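Local coordinates for 39 kDa initiator binding protein (Trichomonas vaginalis, PDB 1PP7) that binds the initiator (Inr) element of core promoters, such as that of the ferredoxin gene, through the N-terminal DNA-binding domain described here, at residues P35-H39 against F110-V115; T63-K69 against G100-K106. The contacts are given in a common frame with arbitrary orientation. Residues are numbered along the deposited sequence.

In the fold
Both contacts lie within the initiator DNA-binding domain, and contact 2 is nested inside the chain loop that contact 1 closes. Contact 2 pairs two inner strands, 65-67 and 102-106, of the four-stranded antiparallel sheet, so main-chain hydrogen bonds dominate it. Contact 1 sets helix 34-45 against the small hairpin of strands 110-111 and 114-115, which follows strand 102-106; rings and one side-chain hydrogen bond join them, while a zinc ion sits on the helix side, at H39. The two meet in the hydrophobic interior, where F110 and L38 pack against F65. Both are partly buried, contact 1 opening to solvent at the R112-N113 turn and contact 2 at T63 and G100, while K69 reaches a DNA phosphate.

Contact 1 of 2, residues P35-H39 against F110-V115; sequences PRKLH and FTRNSV. With ZN (zinc ion), chain I.
One turn of helix 34-45, P35-H39, packs against a tight hairpin, F110-V115; the nearest CA atoms, of R36 and V115, are 7.0 Å apart. F110, extended with chi1 t, offers a flat apolar ring face to the edge of the H39 imidazole: a T-shaped stack, centroids 5.0 Å apart, planes at 89°. F110 CZ lies 4.2 Å from L38 CB. H39 NE2 donates to T111 O at 2.6 Å, nearly linearly. R112 (phi/psi -42/-49) and N113 (-122/33) form the turn, closed by main-chain hydrogen bonds T111 N to S114 O (2.7 Å) and S114 N to T111 O (3.1 Å). V115, beta-branched and suited to a strand, sets CG2 3.6 Å from the H39 ring centroid, a CH-pi contact, and CG1 4.3 Å from P35 CB. A water links R36 NE (2.8 Å) to V115 O (3.0 Å). With chi1 t, H39 directs ND1 to zinc at 2.1 Å. Donating through NE2 while ND1 binds the metal implies a neutral imidazole, held by the hairpin.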
ATOM      1  N   PRO C  35       0.961  -5.314   6.177  1.00 25.67           N
ATOM      2  CA  PRO C  35       2.035  -4.321   6.330  1.00 23.03           C
ATOM      3  C   PRO C  35       3.118  -4.503   5.281  1.00 25.82           C
ATOM      4  O   PRO C  35       3.496  -3.507   4.637  1.00 24.97           O
ATOM      5  CB  PRO C  35       2.602  -4.595   7.737  1.00 17.66           C
ATOM      6  CG  PRO C  35       1.449  -5.180   8.453  1.00 22.82           C
ATOM      7  CD  PRO C  35       0.801  -6.103   7.416  1.00 20.81           C
ATOM      8  N   ARG C  36       3.608  -5.757   5.111  1.00 21.46           N
ATOM      9  CA  ARG C  36       4.682  -6.018   4.163  1.00 22.17           C
ATOM     10  C   ARG C  36       4.199  -5.985   2.740  1.00 27.54           C
ATOM     11  O   ARG C  36       4.995  -5.745   1.814  1.00 33.20           O
ATOM     12  CB  ARG C  36       5.393  -7.320   4.459  1.00 23.69           C
ATOM     13  CG  ARG C  36       6.208  -7.265   5.722  1.00 23.63           C
ATOM     14  CD  ARG C  36       7.183  -8.376   5.704  1.00 22.11           C
ATOM     15  NE  ARG C  36       7.870  -8.593   6.962  1.00 20.83           N
ATOM     16  CZ  ARG C  36       8.792  -9.538   7.072  1.00 29.24           C
ATOM     17  NH1 ARG C  36       9.041 -10.290   5.982  1.00 24.80           N
ATOM     18  NH2 ARG C  36       9.499  -9.703   8.209  1.00 22.63           N
ATOM     19  N   LYS C  37       2.910  -6.227   2.539  1.00 23.89           N
ATOM     20  CA  LYS C  37       2.382  -6.065   1.199  1.00 27.01           C
ATOM     21  C   LYS C  37       2.386  -4.534   0.929  1.00 26.21           C
ATOM     22  O   LYS C  37       2.848  -4.095  -0.127  1.00 29.11           O
ATOM     23  CB  LYS C  37       0.968  -6.629   1.074  1.00 22.94           C
ATOM     24  CG  LYS C  37       0.980  -8.141   1.218  1.00 25.66           C
ATOM     25  CD  LYS C  37      -0.403  -8.700   1.455  1.00 27.28           C
ATOM     26  CE  LYS C  37      -0.552 -10.030   0.751  1.00 29.63           C
ATOM     27  NZ  LYS C  37      -1.774 -10.823   1.194  1.00 36.00           N
ATOM     28  N   LEU C  38       1.916  -3.722   1.877  1.00 21.99           N
ATOM     29  CA  LEU C  38       1.916  -2.280   1.649  1.00 22.07           C
ATOM     30  C   LEU C  38       3.338  -1.855   1.412  1.00 24.76           C
ATOM     31  O   LEU C  38       3.609  -1.091   0.488  1.00 28.08           O
ATOM     32  CB  LEU C  38       1.402  -1.491   2.857  1.00 25.15           C
ATOM     33  CG  LEU C  38       0.223  -0.548   2.620  1.00 32.48           C
ATOM     34  CD1 LEU C  38       0.087   0.436   3.780  1.00 28.34           C
ATOM     35  CD2 LEU C  38       0.381   0.149   1.261  1.00 32.13           C
ATOM     36  N   HIS C  39       4.241  -2.391   2.231  1.00 21.64           N
ATOM     37  CA  HIS C  39       5.626  -2.012   2.169  1.00 24.83           C
ATOM     38  C   HIS C  39       6.286  -2.400   0.873  1.00 26.99           C
ATOM     39  O   HIS C  39       7.033  -1.586   0.288  1.00 27.71           O
ATOM     40  CB  HIS C  39       6.415  -2.545   3.389  1.00 28.98           C
ATOM     41  CG  HIS C  39       7.618  -1.724   3.726  1.00 27.02           C
ATOM     42  ND1 HIS C  39       8.878  -2.001   3.225  1.00 26.29           N
ATOM     43  CD2 HIS C  39       7.731  -0.546   4.396  1.00 26.79           C
ATOM     44  CE1 HIS C  39       9.714  -1.031   3.569  1.00 29.46           C
ATOM     45  NE2 HIS C  39       9.043  -0.133   4.279  1.00 26.98           N
ATOM     46  N   PHE C 110       7.547   1.828  10.515  1.00 38.24           N
ATOM     47  CA  PHE C 110       7.183   1.629   9.136  1.00 35.09           C
ATOM     48  C   PHE C 110       7.795   2.831   8.360  1.00 35.05           C
ATOM     49  O   PHE C 110       7.275   3.962   8.358  1.00 32.76           O
ATOM     50  CB  PHE C 110       5.650   1.532   9.054  1.00 29.81           C
ATOM     51  CG  PHE C 110       5.137   1.175   7.692  1.00 30.93           C
ATOM     52  CD1 PHE C 110       4.924   2.172   6.720  1.00 29.02           C
ATOM     53  CD2 PHE C 110       4.932  -0.162   7.339  1.00 29.99           C
ATOM     54  CE1 PHE C 110       4.526   1.831   5.426  1.00 29.53           C
ATOM     55  CE2 PHE C 110       4.530  -0.506   6.027  1.00 32.00           C
ATOM     56  CZ  PHE C 110       4.332   0.493   5.080  1.00 29.07           C
ATOM     57  N   THR C 111       8.905   2.565   7.691  1.00 33.05           N
ATOM     58  CA  THR C 111       9.625   3.613   6.988  1.00 34.73           C
ATOM     59  C   THR C 111      10.199   3.124   5.680  1.00 36.72           C
ATOM     60  O   THR C 111      10.121   1.921   5.354  1.00 35.97           O
ATOM     61  CB  THR C 111      10.844   4.107   7.822  1.00 35.43           C
ATOM     62  OG1 THR C 111      11.860   3.084   7.868  1.00 35.36           O
ATOM     63  CG2 THR C 111      10.451   4.371   9.219  1.00 37.23           C
ATOM     64  N   ARG C 112      10.822   4.083   4.981  1.00 38.09           N
ATOM     65  CA  ARG C 112      11.490   3.889   3.702  1.00 37.91           C
ATOM     66  C   ARG C 112      12.257   2.590   3.753  1.00 35.28           C
ATOM     67  O   ARG C 112      12.140   1.800   2.841  1.00 38.23           O
ATOM     68  CB  ARG C 112      12.436   5.064   3.416  1.00 39.82           C
ATOM     69  CG  ARG C 112      13.048   5.150   1.997  1.00 45.25           C
ATOM     70  CD  ARG C 112      12.481   6.319   1.180  1.00 50.96           C
ATOM     71  NE  ARG C 112      12.582   7.603   1.878  1.00 48.39           N
ATOM     72  CZ  ARG C 112      12.152   8.761   1.382  1.00 48.87           C
ATOM     73  NH1 ARG C 112      11.584   8.805   0.187  1.00 49.49           N
ATOM     74  NH2 ARG C 112      12.308   9.884   2.069  1.00 48.80           N
ATOM     75  N   ASN C 113      13.040   2.358   4.800  1.00 34.20           N
ATOM     76  CA  ASN C 113      13.771   1.091   4.906  1.00 35.00           C
ATOM     77  C   ASN C 113      13.528   0.226   6.152  1.00 33.72           C
ATOM     78  O   ASN C 113      14.422  -0.475   6.641  1.00 37.24           O
ATOM     79  CB  ASN C 113      15.290   1.272   4.656  1.00 41.85           C
ATOM     80  CG  ASN C 113      15.893   2.411   5.441  1.00 47.47           C
ATOM     81  OD1 ASN C 113      15.777   2.458   6.677  1.00 56.04           O
ATOM     82  ND2 ASN C 113      16.541   3.354   4.729  1.00 50.28           N
ATOM     83  N   SER C 114      12.312   0.257   6.680  1.00 31.64           N
ATOM     84  CA  SER C 114      12.028  -0.626   7.788  1.00 30.52           C
ATOM     85  C   SER C 114      10.550  -0.889   7.918  1.00 27.64           C
ATOM     86  O   SER C 114       9.742  -0.013   7.643  1.00 29.73           O
ATOM     87  CB  SER C 114      12.639  -0.087   9.131  1.00 33.79           C
ATOM     88  OG  SER C 114      11.760   0.702   9.956  1.00 30.70           O
ATOM     89  N   VAL C 115      10.213  -2.130   8.276  1.00 28.58           N
ATOM     90  CA  VAL C 115       8.831  -2.563   8.592  1.00 27.90           C
ATOM     91  C   VAL C 115       8.964  -3.419   9.862  1.00 28.72           C
ATOM     92  O   VAL C 115       9.375  -4.580   9.764  1.00 21.73           O
ATOM     93  CB  VAL C 115       8.234  -3.576   7.662  1.00 29.84           C
ATOM     94  CG1 VAL C 115       6.697  -3.383   7.636  1.00 30.52           C
ATOM     95  CG2 VAL C 115       8.950  -3.598   6.354  1.00 28.09           C
TER
HETATM   96 ZN    ZN I 132       9.727  -3.776   2.626  1.00 39.56          ZN
HETATM   97  O   HOH W   1       7.733  -6.991   9.216  1.00 30.54           O
HETATM   98  O   HOH W   2      10.348  -3.777   0.397  1.00 23.36           O

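Contact 2 of 2, residues T63-K69 against G100-K106. With nucleotides of chain B.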
ATOM      1  N   THR C  63       9.418   8.747   6.881  1.00 37.86           N
ATOM      2  CA  THR C  63       8.377   8.110   7.700  1.00 35.32           C
ATOM      3  C   THR C  63       6.873   8.296   7.439  1.00 31.54           C
ATOM      4  O   THR C  63       6.050   7.771   8.181  1.00 29.60           O
ATOM      5  CB  THR C  63       8.609   8.471   9.174  1.00 32.04           C
ATOM      6  OG1 THR C  63       8.513   9.888   9.325  1.00 32.45           O
ATOM      7  CG2 THR C  63       9.984   8.048   9.621  1.00 31.53           C
ATOM      8  N   GLU C  64       6.507   9.030   6.410  1.00 27.91           N
ATOM      9  CA  GLU C  64       5.111   9.243   6.143  1.00 28.34           C
ATOM     10  C   GLU C  64       4.889   8.945   4.677  1.00 29.39           C
ATOM     11  O   GLU C  64       5.787   9.130   3.856  1.00 32.54           O
ATOM     12  CB  GLU C  64       4.734  10.715   6.482  1.00 33.59           C
ATOM     13  CG  GLU C  64       5.299  11.146   7.854  1.00 40.06           C
ATOM     14  CD  GLU C  64       4.733  12.480   8.433  1.00 49.79           C
ATOM     15  OE1 GLU C  64       5.133  12.829   9.595  1.00 45.52           O
ATOM     16  OE2 GLU C  64       3.907  13.171   7.751  1.00 51.00           O
ATOM     17  N   PHE C  65       3.701   8.471   4.337  1.00 29.26           N
ATOM     18  CA  PHE C  65       3.356   8.189   2.945  1.00 24.04           C
ATOM     19  C   PHE C  65       1.947   8.699   2.732  1.00 22.65           C
ATOM     20  O   PHE C  65       1.202   8.951   3.679  1.00 20.57           O
ATOM     21  CB  PHE C  65       3.433   6.666   2.598  1.00 26.54           C
ATOM     22  CG  PHE C  65       2.496   5.761   3.403  1.00 26.28           C
ATOM     23  CD1 PHE C  65       2.895   5.251   4.667  1.00 27.39           C
ATOM     24  CD2 PHE C  65       1.293   5.317   2.853  1.00 24.67           C
ATOM     25  CE1 PHE C  65       2.126   4.321   5.353  1.00 26.16           C
ATOM     26  CE2 PHE C  65       0.495   4.373   3.526  1.00 26.10           C
ATOM     27  CZ  PHE C  65       0.913   3.871   4.784  1.00 31.67           C
ATOM     28  N   LYS C  66       1.591   8.878   1.471  1.00 21.87           N
ATOM     29  CA  LYS C  66       0.277   9.332   1.143  1.00 21.76           C
ATOM     30  C   LYS C  66      -0.202   8.306   0.184  1.00 23.97           C
ATOM     31  O   LYS C  66       0.617   7.637  -0.452  1.00 21.90           O
ATOM     32  CB  LYS C  66       0.309  10.696   0.470  1.00 21.72           C
ATOM     33  CG  LYS C  66       1.242  10.810  -0.759  1.00 28.68           C
ATOM     34  CD  LYS C  66       0.868  12.110  -1.497  1.00 30.43           C
ATOM     35  CE  LYS C  66       2.048  12.727  -2.282  1.00 39.46           C
ATOM     36  NZ  LYS C  66       1.599  13.851  -3.247  1.00 39.89           N
ATOM     37  N   MET C  67      -1.523   8.189   0.051  1.00 27.01           N
ATOM     38  CA  MET C  67      -2.065   7.209  -0.859  1.00 30.67           C
ATOM     39  C   MET C  67      -3.475   7.584  -1.220  1.00 31.88           C
ATOM     40  O   MET C  67      -4.063   8.455  -0.591  1.00 29.74           O
ATOM     41  CB  MET C  67      -2.053   5.795  -0.204  1.00 32.87           C
ATOM     42  CG  MET C  67      -3.162   5.516   0.820  1.00 31.35           C
ATOM     43  SD  MET C  67      -3.111   3.741   1.421  1.00 39.57           S
ATOM     44  CE  MET C  67      -2.698   3.927   3.071  1.00 22.48           C
ATOM     45  N   LYS C  68      -3.976   6.950  -2.284  1.00 34.81           N
ATOM     46  CA  LYS C  68      -5.354   7.091  -2.701  1.00 36.59           C
ATOM     47  C   LYS C  68      -5.919   5.690  -2.339  1.00 35.31           C
ATOM     48  O   LYS C  68      -5.717   4.712  -3.061  1.00 33.30           O
ATOM     49  CB  LYS C  68      -5.412   7.370  -4.201  1.00 43.26           C
ATOM     50  CG  LYS C  68      -5.012   8.789  -4.570  1.00 50.53           C
ATOM     51  CD  LYS C  68      -5.567   9.176  -5.931  1.00 57.15           C
ATOM     52  CE  LYS C  68      -5.183  10.627  -6.280  1.00 64.62           C
ATOM     53  NZ  LYS C  68      -5.919  11.274  -7.435  1.00 67.25           N
ATOM     54  N   LYS C  69      -6.604   5.570  -1.208  1.00 34.07           N
ATOM     55  CA  LYS C  69      -7.093   4.241  -0.812  1.00 35.98           C
ATOM     56  C   LYS C  69      -7.925   3.554  -1.883  1.00 36.69           C
ATOM     57  O   LYS C  69      -7.803   2.356  -2.107  1.00 35.43           O
ATOM     58  CB  LYS C  69      -7.870   4.320   0.498  1.00 24.64           C
ATOM     59  CG  LYS C  69      -6.988   4.821   1.584  1.00 25.68           C
ATOM     60  CD  LYS C  69      -7.605   4.685   2.917  1.00 22.65           C
ATOM     61  CE  LYS C  69      -8.585   5.820   3.169  1.00 20.36           C
ATOM     62  NZ  LYS C  69      -9.472   5.439   4.304  1.00 24.09           N
ATOM     63  N   GLY C 100      -9.257  15.138  -2.343  1.00 43.93           N
ATOM     64  CA  GLY C 100      -9.105  14.714  -3.717  1.00 39.52           C
ATOM     65  C   GLY C 100      -8.606  13.300  -3.710  1.00 42.22           C
ATOM     66  O   GLY C 100      -7.702  12.934  -4.471  1.00 47.86           O
ATOM     67  N   GLY C 101      -9.169  12.503  -2.811  1.00 42.86           N
ATOM     68  CA  GLY C 101      -8.785  11.101  -2.704  1.00 40.87           C
ATOM     69  C   GLY C 101      -7.436  10.771  -2.072  1.00 38.99           C
ATOM     70  O   GLY C 101      -7.018   9.612  -2.007  1.00 42.42           O
ATOM     71  N   TRP C 102      -6.717  11.779  -1.632  1.00 36.31           N
ATOM     72  CA  TRP C 102      -5.428  11.507  -1.041  1.00 36.04           C
ATOM     73  C   TRP C 102      -5.541  11.526   0.470  1.00 35.76           C
ATOM     74  O   TRP C 102      -6.239  12.377   1.059  1.00 36.58           O
ATOM     75  CB  TRP C 102      -4.410  12.543  -1.464  1.00 33.47           C
ATOM     76  CG  TRP C 102      -3.979  12.377  -2.841  1.00 35.00           C
ATOM     77  CD1 TRP C 102      -4.459  13.029  -3.937  1.00 30.56           C
ATOM     78  CD2 TRP C 102      -2.908  11.549  -3.287  1.00 34.00           C
ATOM     79  NE1 TRP C 102      -3.732  12.668  -5.051  1.00 35.68           N
ATOM     80  CE2 TRP C 102      -2.775  11.764  -4.690  1.00 35.23           C
ATOM     81  CE3 TRP C 102      -2.037  10.652  -2.639  1.00 24.61           C
ATOM     82  CZ2 TRP C 102      -1.804  11.108  -5.465  1.00 33.36           C
ATOM     83  CZ3 TRP C 102      -1.088  10.004  -3.391  1.00 28.23           C
ATOM     84  CH2 TRP C 102      -0.971  10.234  -4.804  1.00 36.00           C
ATOM     85  N   THR C 103      -4.825  10.605   1.086  1.00 30.70           N
ATOM     86  CA  THR C 103      -4.831  10.492   2.508  1.00 31.44           C
ATOM     87  C   THR C 103      -3.344  10.305   2.885  1.00 34.34           C
ATOM     88  O   THR C 103      -2.548   9.900   2.030  1.00 33.76           O
ATOM     89  CB  THR C 103      -5.900   9.372   2.824  1.00 32.05           C
ATOM     90  OG1 THR C 103      -6.692   9.778   3.944  1.00 36.14           O
ATOM     91  CG2 THR C 103      -5.353   8.030   2.945  1.00 14.76           C
ATOM     92  N   GLN C 104      -2.936  10.711   4.098  1.00 35.39           N
ATOM     93  CA  GLN C 104      -1.528  10.591   4.515  1.00 30.04           C
ATOM     94  C   GLN C 104      -1.412   9.756   5.730  1.00 30.02           C
ATOM     95  O   GLN C 104      -2.323   9.768   6.567  1.00 25.81           O
ATOM     96  CB  GLN C 104      -0.944  11.943   4.812  1.00 39.49           C
ATOM     97  CG  GLN C 104       0.059  12.380   3.787  1.00 43.98           C
ATOM     98  CD  GLN C 104       0.370  13.821   3.911  1.00 47.70           C
ATOM     99  OE1 GLN C 104       0.767  14.285   4.994  1.00 48.84           O
ATOM    100  NE2 GLN C 104       0.188  14.569   2.800  1.00 50.08           N
ATOM    101  N   TRP C 105      -0.266   9.069   5.859  1.00 28.00           N
ATOM    102  CA  TRP C 105      -0.050   8.117   6.946  1.00 25.38           C
ATOM    103  C   TRP C 105       1.327   7.917   7.517  1.00 26.97           C
ATOM    104  O   TRP C 105       2.301   8.231   6.877  1.00 28.36           O
ATOM    105  CB  TRP C 105      -0.479   6.709   6.505  1.00 25.72           C
ATOM    106  CG  TRP C 105      -1.846   6.645   6.005  1.00 29.10           C
ATOM    107  CD1 TRP C 105      -2.290   7.114   4.813  1.00 26.19           C
ATOM    108  CD2 TRP C 105      -2.995   6.157   6.704  1.00 25.81           C
ATOM    109  NE1 TRP C 105      -3.622   6.969   4.726  1.00 29.95           N
ATOM    110  CE2 TRP C 105      -4.098   6.378   5.868  1.00 28.39           C
ATOM    111  CE3 TRP C 105      -3.193   5.559   7.944  1.00 25.08           C
ATOM    112  CZ2 TRP C 105      -5.409   6.020   6.231  1.00 25.26           C
ATOM    113  CZ3 TRP C 105      -4.482   5.208   8.316  1.00 25.58           C
ATOM    114  CH2 TRP C 105      -5.578   5.444   7.457  1.00 27.00           C
ATOM    115  N   LYS C 106       1.360   7.285   8.705  1.00 26.98           N
ATOM    116  CA  LYS C 106       2.577   6.897   9.413  1.00 29.03           C
ATOM    117  C   LYS C 106       2.225   5.728  10.337  1.00 31.65           C
ATOM    118  O   LYS C 106       1.069   5.497  10.651  1.00 35.97           O
ATOM    119  CB  LYS C 106       3.190   8.062  10.206  1.00 32.16           C
ATOM    120  CG  LYS C 106       3.023   8.014  11.728  1.00 28.58           C
ATOM    121  CD  LYS C 106       2.697   9.385  12.274  1.00 35.60           C
ATOM    122  CE  LYS C 106       3.243   9.631  13.702  1.00 41.54           C
ATOM    123  NZ  LYS C 106       2.671   8.795  14.776  1.00 39.56           N
TER
ATOM    124  P    DA B   3     -11.268   8.826   4.488  1.00 42.62           P
ATOM    125  OP1  DA B   3     -10.218   9.713   5.083  1.00 36.25           O
ATOM    126  OP2  DA B   3     -10.934   7.884   3.393  1.00 39.70           O
ATOM    127  O5'  DA B   3     -11.901   7.961   5.652  1.00 40.74           O
ATOM    128  C5'  DA B   3     -12.004   8.503   6.961  1.00 34.58           C
ATOM    129  C4'  DA B   3     -12.723   7.521   7.852  1.00 40.17           C
ATOM    130  O4'  DA B   3     -14.082   7.288   7.397  1.00 38.71           O
ATOM    131  C3'  DA B   3     -12.093   6.128   7.988  1.00 36.38           C
ATOM    132  O3'  DA B   3     -12.323   5.815   9.340  1.00 38.91           O
ATOM    133  C2'  DA B   3     -13.019   5.259   7.163  1.00 34.19           C
ATOM    134  C1'  DA B   3     -14.337   5.907   7.509  1.00 34.15           C
ATOM    135  N9   DA B   3     -15.503   5.552   6.692  1.00 31.05           N
ATOM    136  C8   DA B   3     -15.589   5.286   5.339  1.00 32.30           C
ATOM    137  N7   DA B   3     -16.804   4.950   4.940  1.00 27.49           N
ATOM    138  C5   DA B   3     -17.559   4.998   6.099  1.00 28.91           C
ATOM    139  C6   DA B   3     -18.927   4.722   6.357  1.00 30.73           C
ATOM    140  N6   DA B   3     -19.801   4.342   5.412  1.00 26.28           N
ATOM    141  N1   DA B   3     -19.363   4.846   7.641  1.00 30.07           N
ATOM    142  C2   DA B   3     -18.481   5.230   8.591  1.00 28.07           C
ATOM    143  N3   DA B   3     -17.173   5.524   8.467  1.00 30.48           N
ATOM    144  C4   DA B   3     -16.773   5.383   7.185  1.00 27.65           C
TER
HETATM  145  O   HOH W   3      -5.228  13.997  -7.628  1.00 46.29           O
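Four main-chain hydrogen bonds join the antiparallel strands 65-67 and 102-106. F65 and W105 form one hydrogen-bonded pair, F65 N to W105 O at 2.9 Å and W105 N to F65 O at 2.6 Å; M67 and T103 form the other, M67 N to T103 O and T103 N to M67 O, each 2.8 Å. Between them K66 and Q104 are a non-hydrogen-bonded pair, CA atoms 4.0 Å apart, and K66 CA makes a CA-H...O contact with T103 O (3.0 Å).

Apolar packing gathers on the face bearing F65, M67, T103 and W105, covered by helix 80-89 through L87. W105 CB sits over the F65 ring, 3.8 Å from its centroid, and M67 CE lies 3.7 Å from the centroid of the W105 five-membered ring. The flexible methionine fills space against the broad indole.

K66 and Q104 point to the other face. K66 NZ makes a cation-pi contact with W102 (4.7 Å to the six-membered ring centroid), and the aliphatic part of K68 a CH-pi contact, CG 3.8 Å from the same centroid. G100 and G101, with positive phi, lead into the strand.

K69 starts helix 69-76; its NZ hydrogen-bonds N84 OD1 and donates weakly to OP2 of DA3 of chain B (3.0 Å). A beta-sheet packed on helices, with a lysine at the DNA backbone, is consistent with the winged-helix form of the helix-turn-helix class.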